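Local atomic coordinates of protein-arginine-phosphatase (Geobacillus stearothermophilus, PDB entry 4PIC), a protein that removes the phosphate from phosphoarginine residues of proteins, probably counteracting the arginine kinase McsB, and has almost no activity on phosphotyrosine peptides. Residues K34-F39 with K70-W75; F102-F107 with E134-R139; S16-A21 with M52-K57. All coordinates share one frame; numbering follows the deposited sequence.

Overall arrangement
The three contacts lie on a four-stranded parallel sheet and the helices around it, all within the low molecular weight phosphatase fold. Interaction 1 fastens helix 70-75 to edge strand 31-37, and interaction 2 joins helix 104-109, which follows the other edge strand, 101-103, to helix 123-150. Their centres are about 18 Å apart, on opposite sides of the chain's centre. Interaction 3 pairs helices 15-25 and 48-56; its segments alternate along the chain with those of interaction 1, and both precede interaction 2. It touches both others, meeting interaction 2 through the Glu134-Lys57 salt bridge. Interactions 2 and 3 thus join helices around the sheet, whose strand 3-9 ends in the nucleophile Cys9.

Interaction 1 of 3, residues K34-F39 with K70-W75; sequences KSAGVF and KEHIDW
Lys34 lays its aliphatic chain over one face of the Trp75 indole. Lys34 CD stands 3.5 Å from the centroid of the six-membered ring of Trp75 and only 4° off its normal, a CH-pi contact close to ideal centring. One carbon further out, the chain sits above CE2, on the side of NE1, with Lys34 CE 3.4 Å from Trp75 CE2. The chain is extended through chi3 and then turns at chi4 (-79°), which leaves Lys34 NZ 5.0 Å from the centroid of the five-membered ring of Trp75 and 22° off its normal, a cation-pi arrangement over the same face. On the tryptophan side, CG is anti to the backbone N, which carries the indole across to the lysine chain.

The second contact is smaller and follows the same principle. Ala36 CB sits 4.2 Å from the centroid of the His72 imidazole, nearly over its centre, as a CH-pi contact. The ring's ND1 is engaged with the backbone N of Lys69, a bond that should help to fix the ring's rotation. With an alanine in place of Trp75, the Lys34 chain would probably lose its flat support and its ammonium group the pi partner beneath it, leaving the lysine freer to swing.

Lys34 and Ala36, two residues apart on strand 31-37, both direct CB toward helix 70-75, while the intervening Ser35 directs its CB away, and its OG bonds to Asn12, which probably binds substrate. The contact thus packs helix 70-75 against an edge strand of the parallel sheet; Leu6 of the adjacent strand 3-9 touches Lys34, His72 and Trp75, and Ile73 packs on Ile90 of helix 84-93.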
ATOM      1  N   LYS A  34      -3.192  18.357  -5.610  1.00 13.07           N
ATOM      2  CA  LYS A  34      -4.078  17.308  -5.128  1.00 14.95           C
ATOM      3  C   LYS A  34      -3.278  16.414  -4.205  1.00 13.49           C
ATOM      4  O   LYS A  34      -2.048  16.484  -4.160  1.00 12.15           O
ATOM      5  CB  LYS A  34      -4.636  16.463  -6.283  1.00 15.92           C
ATOM      6  CG  LYS A  34      -5.615  17.178  -7.218  1.00 18.02           C
ATOM      7  CD  LYS A  34      -6.040  16.247  -8.366  1.00 22.41           C
ATOM      8  CE  LYS A  34      -7.005  16.923  -9.341  1.00 24.32           C
ATOM      9  NZ  LYS A  34      -8.406  16.981  -8.836  1.00 30.20           N
ATOM     10  N   SER A  35      -3.976  15.558  -3.473  1.00 13.46           N
ATOM     11  CA  SER A  35      -3.318  14.511  -2.708  1.00 13.09           C
ATOM     12  C   SER A  35      -4.133  13.234  -2.782  1.00 13.77           C
ATOM     13  O   SER A  35      -5.351  13.256  -3.040  1.00 14.09           O
ATOM     14  CB  SER A  35      -3.088  14.930  -1.256  1.00 11.14           C
ATOM     15  OG  SER A  35      -4.311  15.039  -0.559  1.00 12.28           O
ATOM     16  N   ALA A  36      -3.448  12.116  -2.590  1.00 12.23           N
ATOM     17  CA  ALA A  36      -4.111  10.825  -2.570  1.00 12.08           C
ATOM     18  C   ALA A  36      -3.273   9.864  -1.756  1.00 11.90           C
ATOM     19  O   ALA A  36      -2.126  10.166  -1.402  1.00 11.16           O
ATOM     20  CB  ALA A  36      -4.317  10.316  -3.978  1.00 13.73           C
ATOM     21  N   GLY A  37      -3.864   8.720  -1.428  1.00  9.84           N
ATOM     22  CA  GLY A  37      -3.190   7.712  -0.633  1.00 11.65           C
ATOM     23  C   GLY A  37      -3.073   6.377  -1.343  1.00 10.13           C
ATOM     24  O   GLY A  37      -3.981   5.960  -2.063  1.00 10.89           O
ATOM     25  N   VAL A  38      -1.936   5.722  -1.166  1.00 10.04           N
ATOM     26  CA  VAL A  38      -1.712   4.405  -1.763  1.00 10.17           C
ATOM     27  C   VAL A  38      -2.742   3.354  -1.310  1.00 11.05           C
ATOM     28  O   VAL A  38      -3.072   2.449  -2.063  1.00 11.88           O
ATOM     29  CB  VAL A  38      -0.271   3.937  -1.451  1.00 12.52           C
ATOM     30  CG1 VAL A  38      -0.097   2.464  -1.720  1.00 16.79           C
ATOM     31  CG2 VAL A  38       0.740   4.773  -2.250  1.00 12.82           C
ATOM     32  N   PHE A  39      -3.287   3.514  -0.111  1.00 10.70           N
ATOM     33  CA  PHE A  39      -4.241   2.541   0.427  1.00 10.46           C
ATOM     34  C   PHE A  39      -5.141   3.324   1.368  1.00 11.80           C
ATOM     35  O   PHE A  39      -4.904   3.371   2.581  1.00 13.32           O
ATOM     36  CB  PHE A  39      -3.478   1.437   1.165  1.00 12.63           C
ATOM     37  CG  PHE A  39      -4.275   0.172   1.449  1.00 12.45           C
ATOM     38  CD1 PHE A  39      -5.217  -0.317   0.553  1.00 10.46           C
ATOM     39  CD2 PHE A  39      -4.023  -0.543   2.599  1.00 13.20           C
ATOM     40  CE1 PHE A  39      -5.901  -1.495   0.823  1.00 13.17           C
ATOM     41  CE2 PHE A  39      -4.694  -1.715   2.871  1.00 12.46           C
ATOM     42  CZ  PHE A  39      -5.644  -2.182   1.982  1.00 12.23           C
ATOM     43  N   LYS A  70      -4.949   5.451 -11.194  1.00 16.81           N
ATOM     44  CA  LYS A  70      -4.332   5.759 -12.477  1.00 18.68           C
ATOM     45  C   LYS A  70      -4.634   7.189 -12.927  1.00 18.66           C
ATOM     46  O   LYS A  70      -3.762   7.895 -13.428  1.00 18.61           O
ATOM     47  CB  LYS A  70      -4.828   4.744 -13.515  1.00 20.02           C
ATOM     48  CG  LYS A  70      -4.468   5.052 -14.952  1.00 25.81           C
ATOM     49  CD  LYS A  70      -2.976   4.947 -15.177  1.00 25.02           C
ATOM     50  CE  LYS A  70      -2.651   5.035 -16.667  1.00 28.80           C
ATOM     51  NZ  LYS A  70      -1.202   5.270 -16.907  1.00 26.49           N
ATOM     52  N   GLU A  71      -5.870   7.616 -12.707  1.00 20.27           N
ATOM     53  CA  GLU A  71      -6.314   8.935 -13.120  1.00 21.04           C
ATOM     54  C   GLU A  71      -5.513  10.057 -12.452  1.00 19.16           C
ATOM     55  O   GLU A  71      -5.238  11.079 -13.078  1.00 21.68           O
ATOM     56  CB  GLU A  71      -7.811   9.091 -12.849  1.00 22.13           C
ATOM     57  CG  GLU A  71      -8.713   8.268 -13.785  1.00 29.66           C
ATOM     58  CD  GLU A  71      -8.484   6.754 -13.704  1.00 29.15           C
ATOM     59  OE1 GLU A  71      -8.365   6.207 -12.582  1.00 26.62           O
ATOM     60  OE2 GLU A  71      -8.415   6.110 -14.775  1.00 34.88           O
ATOM     61  N   HIS A  72      -5.136   9.868 -11.190  1.00 17.82           N
ATOM     62  CA  HIS A  72      -4.324  10.869 -10.485  1.00 16.54           C
ATOM     63  C   HIS A  72      -2.922  10.898 -11.061  1.00 17.30           C
ATOM     64  O   HIS A  72      -2.301  11.955 -11.176  1.00 16.60           O
ATOM     65  CB  HIS A  72      -4.179  10.529  -9.001  1.00 17.00           C
ATOM     66  CG  HIS A  72      -5.449  10.574  -8.222  1.00 16.90           C
ATOM     67  ND1 HIS A  72      -6.066   9.435  -7.752  1.00 16.50           N
ATOM     68  CD2 HIS A  72      -6.191  11.616  -7.779  1.00 23.38           C
ATOM     69  CE1 HIS A  72      -7.149   9.771  -7.072  1.00 19.62           C
ATOM     70  NE2 HIS A  72      -7.245  11.089  -7.072  1.00 24.28           N
ATOM     71  N   ILE A  73      -2.402   9.719 -11.375  1.00 17.57           N
ATOM     72  CA  ILE A  73      -1.071   9.581 -11.945  1.00 17.70           C
ATOM     73  C   ILE A  73      -0.982  10.299 -13.293  1.00 18.99           C
ATOM     74  O   ILE A  73      -0.024  11.035 -13.553  1.00 20.48           O
ATOM     75  CB  ILE A  73      -0.702   8.095 -12.112  1.00 17.00           C
ATOM     76  CG1 ILE A  73      -0.674   7.394 -10.750  1.00 17.43           C
ATOM     77  CG2 ILE A  73       0.622   7.940 -12.852  1.00 19.44           C
ATOM     78  CD1 ILE A  73       0.420   7.891  -9.819  1.00 16.59           C
ATOM     79  N   ASP A  74      -2.001  10.114 -14.131  1.00 18.59           N
ATOM     80  CA  ASP A  74      -2.035  10.747 -15.445  1.00 20.66           C
ATOM     81  C   ASP A  74      -2.258  12.257 -15.367  1.00 20.23           C
ATOM     82  O   ASP A  74      -1.787  13.000 -16.225  1.00 21.80           O
ATOM     83  CB  ASP A  74      -3.117  10.115 -16.320  1.00 22.47           C
ATOM     84  CG  ASP A  74      -2.815   8.678 -16.671  1.00 22.98           C
ATOM     85  OD1 ASP A  74      -1.644   8.268 -16.534  1.00 25.25           O
ATOM     86  OD2 ASP A  74      -3.753   7.968 -17.093  1.00 26.35           O
ATOM     87  N   TRP A  75      -2.981  12.699 -14.346  1.00 18.21           N
ATOM     88  CA  TRP A  75      -3.214  14.130 -14.121  1.00 18.45           C
ATOM     89  C   TRP A  75      -1.928  14.859 -13.723  1.00 19.84           C
ATOM     90  O   TRP A  75      -1.639  15.957 -14.212  1.00 18.52           O
ATOM     91  CB  TRP A  75      -4.275  14.306 -13.035  1.00 20.33           C
ATOM     92  CG  TRP A  75      -4.486  15.710 -12.547  1.00 18.69           C
ATOM     93  CD1 TRP A  75      -5.365  16.632 -13.045  1.00 22.06           C
ATOM     94  CD2 TRP A  75      -3.842  16.338 -11.425  1.00 18.96           C
ATOM     95  NE1 TRP A  75      -5.298  17.795 -12.316  1.00 21.14           N
ATOM     96  CE2 TRP A  75      -4.366  17.646 -11.322  1.00 20.60           C
ATOM     97  CE3 TRP A  75      -2.863  15.930 -10.511  1.00 17.14           C
ATOM     98  CZ2 TRP A  75      -3.952  18.544 -10.335  1.00 20.47           C
ATOM     99  CZ3 TRP A  75      -2.451  16.824  -9.531  1.00 16.84           C
ATOM    100  CH2 TRP A  75      -2.991  18.118  -9.455  1.00 17.81           C
TER

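Interaction 2 of 3, residues F102-F107 with E134-R139; sequences FTLKQF and ETLIDR
Leu104 meets Leu136 and Ile137 where a short helix, begun by a capping box at the end of strand 101-103, packs against the long helix 123-150 in the alpha/beta fold of the low molecular weight phosphatases.

The apolar contacts carry the interface. Leu104 CD2 lies 4.0 Å from Leu136 CB and is a looser 4.4 Å from Ile137 CG1, so one methyl addresses two consecutive residues of the long helix. With chi1 at 171°, Leu104 CG is anti to the backbone N and itself lies 4.0 Å from Leu136 CB. Leu104 also touches Leu133 one turn earlier on helix 123-150 and Leu80 of strand 78-81, while Ile137 reaches Ala19, Leu22 and Leu23 of helix 15-25. Leu104 therefore lies between strand 78-81 and the long helix, and Ile137 carries the contact on to helix 15-25.

Lys105 adds an aliphatic contact next to this pair. Its chain bends at chi2 (68°) and crosses Leu136 at about a right angle, bringing Lys105 CD to 3.8 Å from Leu136 CD2. The methylenes thus extend the apolar surface beside a leucine that also touches Ile115.

The capping bonds lie within residues 102-107 and shape the start of the helix. Thr103 is the N-cap: its OG1 accepts from Gln106 N at 3.0 Å and also has a hydrogen bond with Asp112. The reciprocal bond of the box runs from Thr103 N to Gln106 OE1, also 3.0 Å, with the donor tilted 27° from the amide's carbonyl plane.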
ATOM      1  N   PHE A 102       8.869  11.354  -7.331  1.00 12.20           N
ATOM      2  CA  PHE A 102      10.039  11.635  -6.514  1.00 12.67           C
ATOM      3  C   PHE A 102       9.552  11.686  -5.086  1.00 13.27           C
ATOM      4  O   PHE A 102       8.364  11.879  -4.862  1.00 15.34           O
ATOM      5  CB  PHE A 102      10.592  13.037  -6.823  1.00 15.66           C
ATOM      6  CG  PHE A 102      10.806  13.333  -8.286  1.00 16.75           C
ATOM      7  CD1 PHE A 102      12.064  13.214  -8.848  1.00 20.34           C
ATOM      8  CD2 PHE A 102       9.756  13.775  -9.078  1.00 15.74           C
ATOM      9  CE1 PHE A 102      12.269  13.503 -10.190  1.00 19.61           C
ATOM     10  CE2 PHE A 102       9.954  14.067 -10.418  1.00 19.26           C
ATOM     11  CZ  PHE A 102      11.206  13.924 -10.972  1.00 19.99           C
ATOM     12  N   THR A 103      10.452  11.573  -4.115  1.00 14.86           N
ATOM     13  CA  THR A 103      10.094  12.037  -2.772  1.00 13.21           C
ATOM     14  C   THR A 103      10.119  13.555  -2.810  1.00 14.03           C
ATOM     15  O   THR A 103      10.872  14.153  -3.583  1.00 14.59           O
ATOM     16  CB  THR A 103      11.052  11.551  -1.666  1.00 15.61           C
ATOM     17  OG1 THR A 103      12.371  12.067  -1.902  1.00 17.30           O
ATOM     18  CG2 THR A 103      11.082  10.026  -1.613  1.00 15.56           C
ATOM     19  N   LEU A 104       9.294  14.189  -1.991  1.00 13.70           N
ATOM     20  CA  LEU A 104       9.308  15.641  -1.917  1.00 12.09           C
ATOM     21  C   LEU A 104      10.718  16.164  -1.611  1.00 15.11           C
ATOM     22  O   LEU A 104      11.182  17.111  -2.238  1.00 15.56           O
ATOM     23  CB  LEU A 104       8.303  16.110  -0.865  1.00 13.69           C
ATOM     24  CG  LEU A 104       8.318  17.575  -0.479  1.00 11.15           C
ATOM     25  CD1 LEU A 104       8.052  18.487  -1.675  1.00 12.23           C
ATOM     26  CD2 LEU A 104       7.282  17.804   0.628  1.00 13.00           C
ATOM     27  N   LYS A 105      11.398  15.510  -0.678  1.00 16.37           N
ATOM     28  CA  LYS A 105      12.746  15.899  -0.280  1.00 16.04           C
ATOM     29  C   LYS A 105      13.743  15.823  -1.432  1.00 18.47           C
ATOM     30  O   LYS A 105      14.517  16.759  -1.652  1.00 17.71           O
ATOM     31  CB  LYS A 105      13.218  15.031   0.887  1.00 19.44           C
ATOM     32  CG  LYS A 105      14.633  15.334   1.360  1.00 22.30           C
ATOM     33  CD  LYS A 105      14.702  16.712   2.006  1.00 24.66           C
ATOM     34  CE  LYS A 105      16.032  16.929   2.720  1.00 27.43           C
ATOM     35  NZ  LYS A 105      16.076  18.226   3.465  1.00 31.82           N
ATOM     36  N   GLN A 106      13.730  14.716  -2.169  1.00 16.60           N
ATOM     37  CA  GLN A 106      14.677  14.561  -3.272  1.00 18.90           C
ATOM     38  C   GLN A 106      14.414  15.590  -4.363  1.00 19.00           C
ATOM     39  O   GLN A 106      15.350  16.137  -4.949  1.00 19.67           O
ATOM     40  CB  GLN A 106      14.666  13.127  -3.830  1.00 20.52           C
ATOM     41  CG  GLN A 106      13.605  12.845  -4.884  1.00 23.87           C
ATOM     42  CD  GLN A 106      13.757  11.470  -5.528  1.00 24.12           C
ATOM     43  OE1 GLN A 106      13.065  10.517  -5.163  1.00 21.44           O
ATOM     44  NE2 GLN A 106      14.666  11.368  -6.498  1.00 29.89           N
ATOM     45  N   PHE A 107      13.142  15.897  -4.607  1.00 15.91           N
ATOM     46  CA  PHE A 107      12.795  16.809  -5.688  1.00 17.03           C
ATOM     47  C   PHE A 107      13.248  18.248  -5.446  1.00 18.39           C
ATOM     48  O   PHE A 107      13.628  18.961  -6.390  1.00 18.50           O
ATOM     49  CB  PHE A 107      11.294  16.783  -5.956  1.00 16.67           C
ATOM     50  CG  PHE A 107      10.893  17.619  -7.127  1.00 16.82           C
ATOM     51  CD1 PHE A 107      11.234  17.235  -8.414  1.00 18.49           C
ATOM     52  CD2 PHE A 107      10.185  18.794  -6.946  1.00 18.18           C
ATOM     53  CE1 PHE A 107      10.873  18.004  -9.499  1.00 20.64           C
ATOM     54  CE2 PHE A 107       9.821  19.574  -8.030  1.00 18.34           C
ATOM     55  CZ  PHE A 107      10.168  19.179  -9.311  1.00 19.53           C
ATOM     56  N   GLU A 134       6.729  22.555   5.650  1.00 12.93           N
ATOM     57  CA  GLU A 134       6.705  23.982   5.352  1.00 12.88           C
ATOM     58  C   GLU A 134       8.011  24.402   4.675  1.00 13.93           C
ATOM     59  O   GLU A 134       8.009  25.120   3.664  1.00 13.89           O
ATOM     60  CB  GLU A 134       6.452  24.830   6.605  1.00 15.72           C
ATOM     61  CG  GLU A 134       6.502  26.320   6.323  1.00 24.06           C
ATOM     62  CD  GLU A 134       5.600  27.147   7.219  1.00 29.15           C
ATOM     63  OE1 GLU A 134       5.483  26.838   8.426  1.00 26.77           O
ATOM     64  OE2 GLU A 134       5.010  28.123   6.704  1.00 29.76           O
ATOM     65  N   THR A 135       9.128  23.933   5.228  1.00 14.82           N
ATOM     66  CA  THR A 135      10.436  24.262   4.681  1.00 16.40           C
ATOM     67  C   THR A 135      10.566  23.758   3.256  1.00 14.90           C
ATOM     68  O   THR A 135      10.982  24.499   2.356  1.00 14.58           O
ATOM     69  CB  THR A 135      11.547  23.655   5.547  1.00 19.63           C
ATOM     70  OG1 THR A 135      11.457  24.209   6.868  1.00 20.31           O
ATOM     71  CG2 THR A 135      12.918  23.965   4.947  1.00 22.00           C
ATOM     72  N   LEU A 136      10.185  22.503   3.044  1.00 13.74           N
ATOM     73  CA  LEU A 136      10.312  21.911   1.719  1.00 14.48           C
ATOM     74  C   LEU A 136       9.347  22.522   0.705  1.00 14.34           C
ATOM     75  O   LEU A 136       9.682  22.662  -0.478  1.00 13.53           O
ATOM     76  CB  LEU A 136      10.135  20.395   1.789  1.00 13.62           C
ATOM     77  CG  LEU A 136      11.226  19.677   2.593  1.00 17.20           C
ATOM     78  CD1 LEU A 136      10.889  18.215   2.782  1.00 17.75           C
ATOM     79  CD2 LEU A 136      12.585  19.810   1.924  1.00 21.71           C
ATOM     80  N   ILE A 137       8.161  22.904   1.159  1.00 13.64           N
ATOM     81  CA  ILE A 137       7.169  23.467   0.258  1.00 12.94           C
ATOM     82  C   ILE A 137       7.512  24.909  -0.114  1.00 13.61           C
ATOM     83  O   ILE A 137       7.240  25.355  -1.238  1.00 13.55           O
ATOM     84  CB  ILE A 137       5.763  23.275   0.822  1.00 13.44           C
ATOM     85  CG1 ILE A 137       5.423  21.782   0.717  1.00 14.28           C
ATOM     86  CG2 ILE A 137       4.735  24.107   0.082  1.00 15.27           C
ATOM     87  CD1 ILE A 137       4.172  21.411   1.397  1.00 17.69           C
ATOM     88  N   ASP A 138       8.160  25.625   0.804  1.00 12.94           N
ATOM     89  CA  ASP A 138       8.703  26.935   0.470  1.00 15.49           C
ATOM     90  C   ASP A 138       9.743  26.778  -0.639  1.00 15.24           C
ATOM     91  O   ASP A 138       9.746  27.541  -1.611  1.00 15.43           O
ATOM     92  CB  ASP A 138       9.326  27.612   1.698  1.00 17.77           C
ATOM     93  CG  ASP A 138       8.289  28.146   2.667  1.00 21.10           C
ATOM     94  OD1 ASP A 138       7.098  28.219   2.303  1.00 20.71           O
ATOM     95  OD2 ASP A 138       8.673  28.515   3.799  1.00 22.45           O
ATOM     96  N   ARG A 139      10.619  25.783  -0.512  1.00 14.82           N
ATOM     97  CA  ARG A 139      11.636  25.558  -1.541  1.00 16.44           C
ATOM     98  C   ARG A 139      10.995  25.109  -2.842  1.00 16.01           C
ATOM     99  O   ARG A 139      11.439  25.489  -3.925  1.00 15.27           O
ATOM    100  CB  ARG A 139      12.662  24.507  -1.110  1.00 18.68           C
ATOM    101  CG  ARG A 139      13.198  24.666   0.297  1.00 25.52           C
ATOM    102  CD  ARG A 139      14.524  25.385   0.392  1.00 31.71           C
ATOM    103  NE  ARG A 139      15.022  25.312   1.767  1.00 34.72           N
ATOM    104  CZ  ARG A 139      15.708  26.274   2.374  1.00 36.11           C
ATOM    105  NH1 ARG A 139      15.994  27.396   1.729  1.00 36.98           N
ATOM    106  NH2 ARG A 139      16.112  26.111   3.628  1.00 36.57           N
TER

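Interaction 3 of 3, residues S16-A21 with M52-K57; sequences SPMAAA and MVLKEK
Met18, deposited as selenomethionine, touches Val53 through its selenium and Leu54 through CG. Met18 SE lies 3.6 Å from Val53 CG2. Further back along the same side chain, Met18 CG is 4.1 Å from Leu54 CD1. Ala21, one turn on from Met18, offers CB to that same methyl at 3.8 Å, so Leu54 CD1 is shared by two residues of helix 15-25. The bend of Met18 at chi3 (-67°) turns its terminal methyl relative to the chain, leaving the selenium as the atom nearest Val53.

The next shell holds these groups in place. Helix 123-150 supplies Ala129 and Leu133 against Met18 and Ile123 against Val53, while Ile59 packs on Ala21. The polar outer side of residues 52-57 is tied to the same long helix, where Glu56 pairs with Arg127 and Arg130. Between the two segments the axes approach to 10.9 Å at a signed angle of -20°, a nearly parallel arrangement of separated helices bridged by side chains.

Met18 follows closely on Arg15, probably an active-site residue at the start of helix 15-25. The side-chain contacts between the two segments are apolar, so their cohesion probably comes from burial and shape fit, with the charged groups of Glu56 and its arginine partners at the periphery.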
ATOM      1  N   SER A  16       0.229  13.725   3.577  1.00  9.18           N
ATOM      2  CA  SER A  16      -0.056  14.304   2.259  1.00 10.78           C
ATOM      3  C   SER A  16      -1.116  15.417   2.270  1.00 10.69           C
ATOM      4  O   SER A  16      -0.970  16.380   1.528  1.00  9.68           O
ATOM      5  CB  SER A  16      -0.304  13.248   1.163  1.00 11.60           C
ATOM      6  OG  SER A  16      -1.401  12.400   1.448  1.00 10.90           O
ATOM      7  N   PRO A  17      -2.154  15.315   3.121  1.00 10.87           N
ATOM      8  CA  PRO A  17      -3.065  16.466   3.186  1.00 11.10           C
ATOM      9  C   PRO A  17      -2.408  17.713   3.762  1.00 11.16           C
ATOM     10  O   PRO A  17      -2.746  18.834   3.358  1.00 10.62           O
ATOM     11  CB  PRO A  17      -4.186  15.983   4.109  1.00 12.15           C
ATOM     12  CG  PRO A  17      -4.163  14.493   3.954  1.00 13.06           C
ATOM     13  CD  PRO A  17      -2.713  14.146   3.828  1.00 10.12           C
HETATM   14  N   MSE A  18      -1.460  17.545   4.676  1.00 10.21           N
HETATM   15  CA  MSE A  18      -0.742  18.707   5.178  1.00 11.38           C
HETATM   16  C   MSE A  18       0.100  19.343   4.073  1.00  9.65           C
HETATM   17  O   MSE A  18       0.113  20.565   3.912  1.00 10.67           O
HETATM   18  CB  MSE A  18       0.137  18.352   6.377  1.00 10.72           C
HETATM   19  CG  MSE A  18      -0.662  18.123   7.660  1.00 10.76           C
HETATM   20 SE   MSE A  18       0.411  18.050   9.292  1.00 16.31          SE
HETATM   21  CE  MSE A  18       1.388  16.401   8.923  1.00 14.10           C
ATOM     22  N   ALA A  19       0.813  18.519   3.319  1.00  8.60           N
ATOM     23  CA  ALA A  19       1.598  18.996   2.196  1.00  8.89           C
ATOM     24  C   ALA A  19       0.723  19.750   1.216  1.00 11.16           C
ATOM     25  O   ALA A  19       1.072  20.859   0.792  1.00 10.83           O
ATOM     26  CB  ALA A  19       2.292  17.822   1.510  1.00  9.86           C
ATOM     27  N   ALA A  20      -0.408  19.160   0.847  1.00 10.44           N
ATOM     28  CA  ALA A  20      -1.310  19.780  -0.113  1.00 10.21           C
ATOM     29  C   ALA A  20      -1.846  21.096   0.424  1.00 11.25           C
ATOM     30  O   ALA A  20      -1.898  22.084  -0.309  1.00 10.71           O
ATOM     31  CB  ALA A  20      -2.457  18.829  -0.475  1.00 12.35           C
ATOM     32  N   ALA A  21      -2.217  21.125   1.696  1.00 11.14           N
ATOM     33  CA  ALA A  21      -2.762  22.349   2.274  1.00 11.85           C
ATOM     34  C   ALA A  21      -1.732  23.468   2.308  1.00 11.99           C
ATOM     35  O   ALA A  21      -2.057  24.626   2.031  1.00 11.59           O
ATOM     36  CB  ALA A  21      -3.318  22.099   3.662  1.00 11.94           C
HETATM   37  N   MSE A  52      -5.267  20.500  13.481  1.00 12.43           N
HETATM   38  CA  MSE A  52      -4.820  21.419  14.515  1.00 12.66           C
HETATM   39  C   MSE A  52      -3.527  22.126  14.158  1.00 12.05           C
HETATM   40  O   MSE A  52      -3.436  23.343  14.283  1.00 11.46           O
HETATM   41  CB  MSE A  52      -4.658  20.691  15.842  1.00 14.14           C
HETATM   42  CG  MSE A  52      -5.967  20.453  16.564  1.00 11.49           C
HETATM   43 SE   MSE A  52      -5.750  19.244  18.066  1.00 22.00          SE
HETATM   44  CE  MSE A  52      -7.532  19.346  18.792  1.00 18.67           C
ATOM     45  N   VAL A  53      -2.519  21.388  13.711  1.00 12.64           N
ATOM     46  CA  VAL A  53      -1.253  22.044  13.393  1.00 13.29           C
ATOM     47  C   VAL A  53      -1.362  22.923  12.144  1.00 11.18           C
ATOM     48  O   VAL A  53      -0.680  23.955  12.037  1.00 11.60           O
ATOM     49  CB  VAL A  53      -0.053  21.071  13.329  1.00 12.28           C
ATOM     50  CG1 VAL A  53       0.042  20.274  14.634  1.00 12.57           C
ATOM     51  CG2 VAL A  53      -0.197  20.132  12.158  1.00 12.86           C
ATOM     52  N   LEU A  54      -2.258  22.568  11.224  1.00 10.83           N
ATOM     53  CA  LEU A  54      -2.542  23.475  10.110  1.00 11.54           C
ATOM     54  C   LEU A  54      -3.223  24.747  10.611  1.00 11.58           C
ATOM     55  O   LEU A  54      -2.890  25.846  10.170  1.00 11.91           O
ATOM     56  CB  LEU A  54      -3.372  22.803   9.013  1.00 11.70           C
ATOM     57  CG  LEU A  54      -2.614  21.739   8.212  1.00 10.37           C
ATOM     58  CD1 LEU A  54      -3.579  20.985   7.316  1.00 12.19           C
ATOM     59  CD2 LEU A  54      -1.477  22.360   7.383  1.00 11.40           C
ATOM     60  N   LYS A  55      -4.153  24.602  11.543  1.00 12.49           N
ATOM     61  CA  LYS A  55      -4.846  25.756  12.117  1.00 14.22           C
ATOM     62  C   LYS A  55      -3.854  26.733  12.760  1.00 14.28           C
ATOM     63  O   LYS A  55      -4.042  27.955  12.692  1.00 12.93           O
ATOM     64  CB  LYS A  55      -5.886  25.290  13.145  1.00 14.01           C
ATOM     65  CG  LYS A  55      -6.833  26.384  13.628  1.00 19.05           C
ATOM     66  CD  LYS A  55      -7.685  25.887  14.792  1.00 21.36           C
ATOM     67  CE  LYS A  55      -8.883  26.797  15.031  1.00 28.14           C
ATOM     68  NZ  LYS A  55      -9.945  26.602  13.999  1.00 30.83           N
ATOM     69  N   GLU A  56      -2.785  26.205  13.352  1.00 12.04           N
ATOM     70  CA  GLU A  56      -1.776  27.047  13.999  1.00 13.74           C
ATOM     71  C   GLU A  56      -1.094  27.977  13.001  1.00 13.61           C
ATOM     72  O   GLU A  56      -0.571  29.036  13.367  1.00 17.03           O
ATOM     73  CB  GLU A  56      -0.712  26.191  14.687  1.00 14.42           C
ATOM     74  CG  GLU A  56      -1.243  25.336  15.811  1.00 14.90           C
ATOM     75  CD  GLU A  56      -0.225  24.344  16.343  1.00 17.72           C
ATOM     76  OE1 GLU A  56       0.947  24.362  15.899  1.00 16.84           O
ATOM     77  OE2 GLU A  56      -0.603  23.549  17.227  1.00 19.94           O
ATOM     78  N   LYS A  57      -1.068  27.564  11.742  1.00 12.29           N
ATOM     79  CA  LYS A  57      -0.482  28.380  10.684  1.00 13.37           C
ATOM     80  C   LYS A  57      -1.531  29.090   9.829  1.00 13.95           C
ATOM     81  O   LYS A  57      -1.222  29.574   8.733  1.00 15.39           O
ATOM     82  CB  LYS A  57       0.443  27.523   9.819  1.00 15.18           C
ATOM     83  CG  LYS A  57       1.655  26.993  10.581  1.00 19.38           C
ATOM     84  CD  LYS A  57       2.331  28.124  11.360  1.00 24.69           C
ATOM     85  CE  LYS A  57       3.626  27.680  12.028  1.00 26.28           C
ATOM     86  NZ  LYS A  57       4.726  27.521  11.038  1.00 29.82           N
TER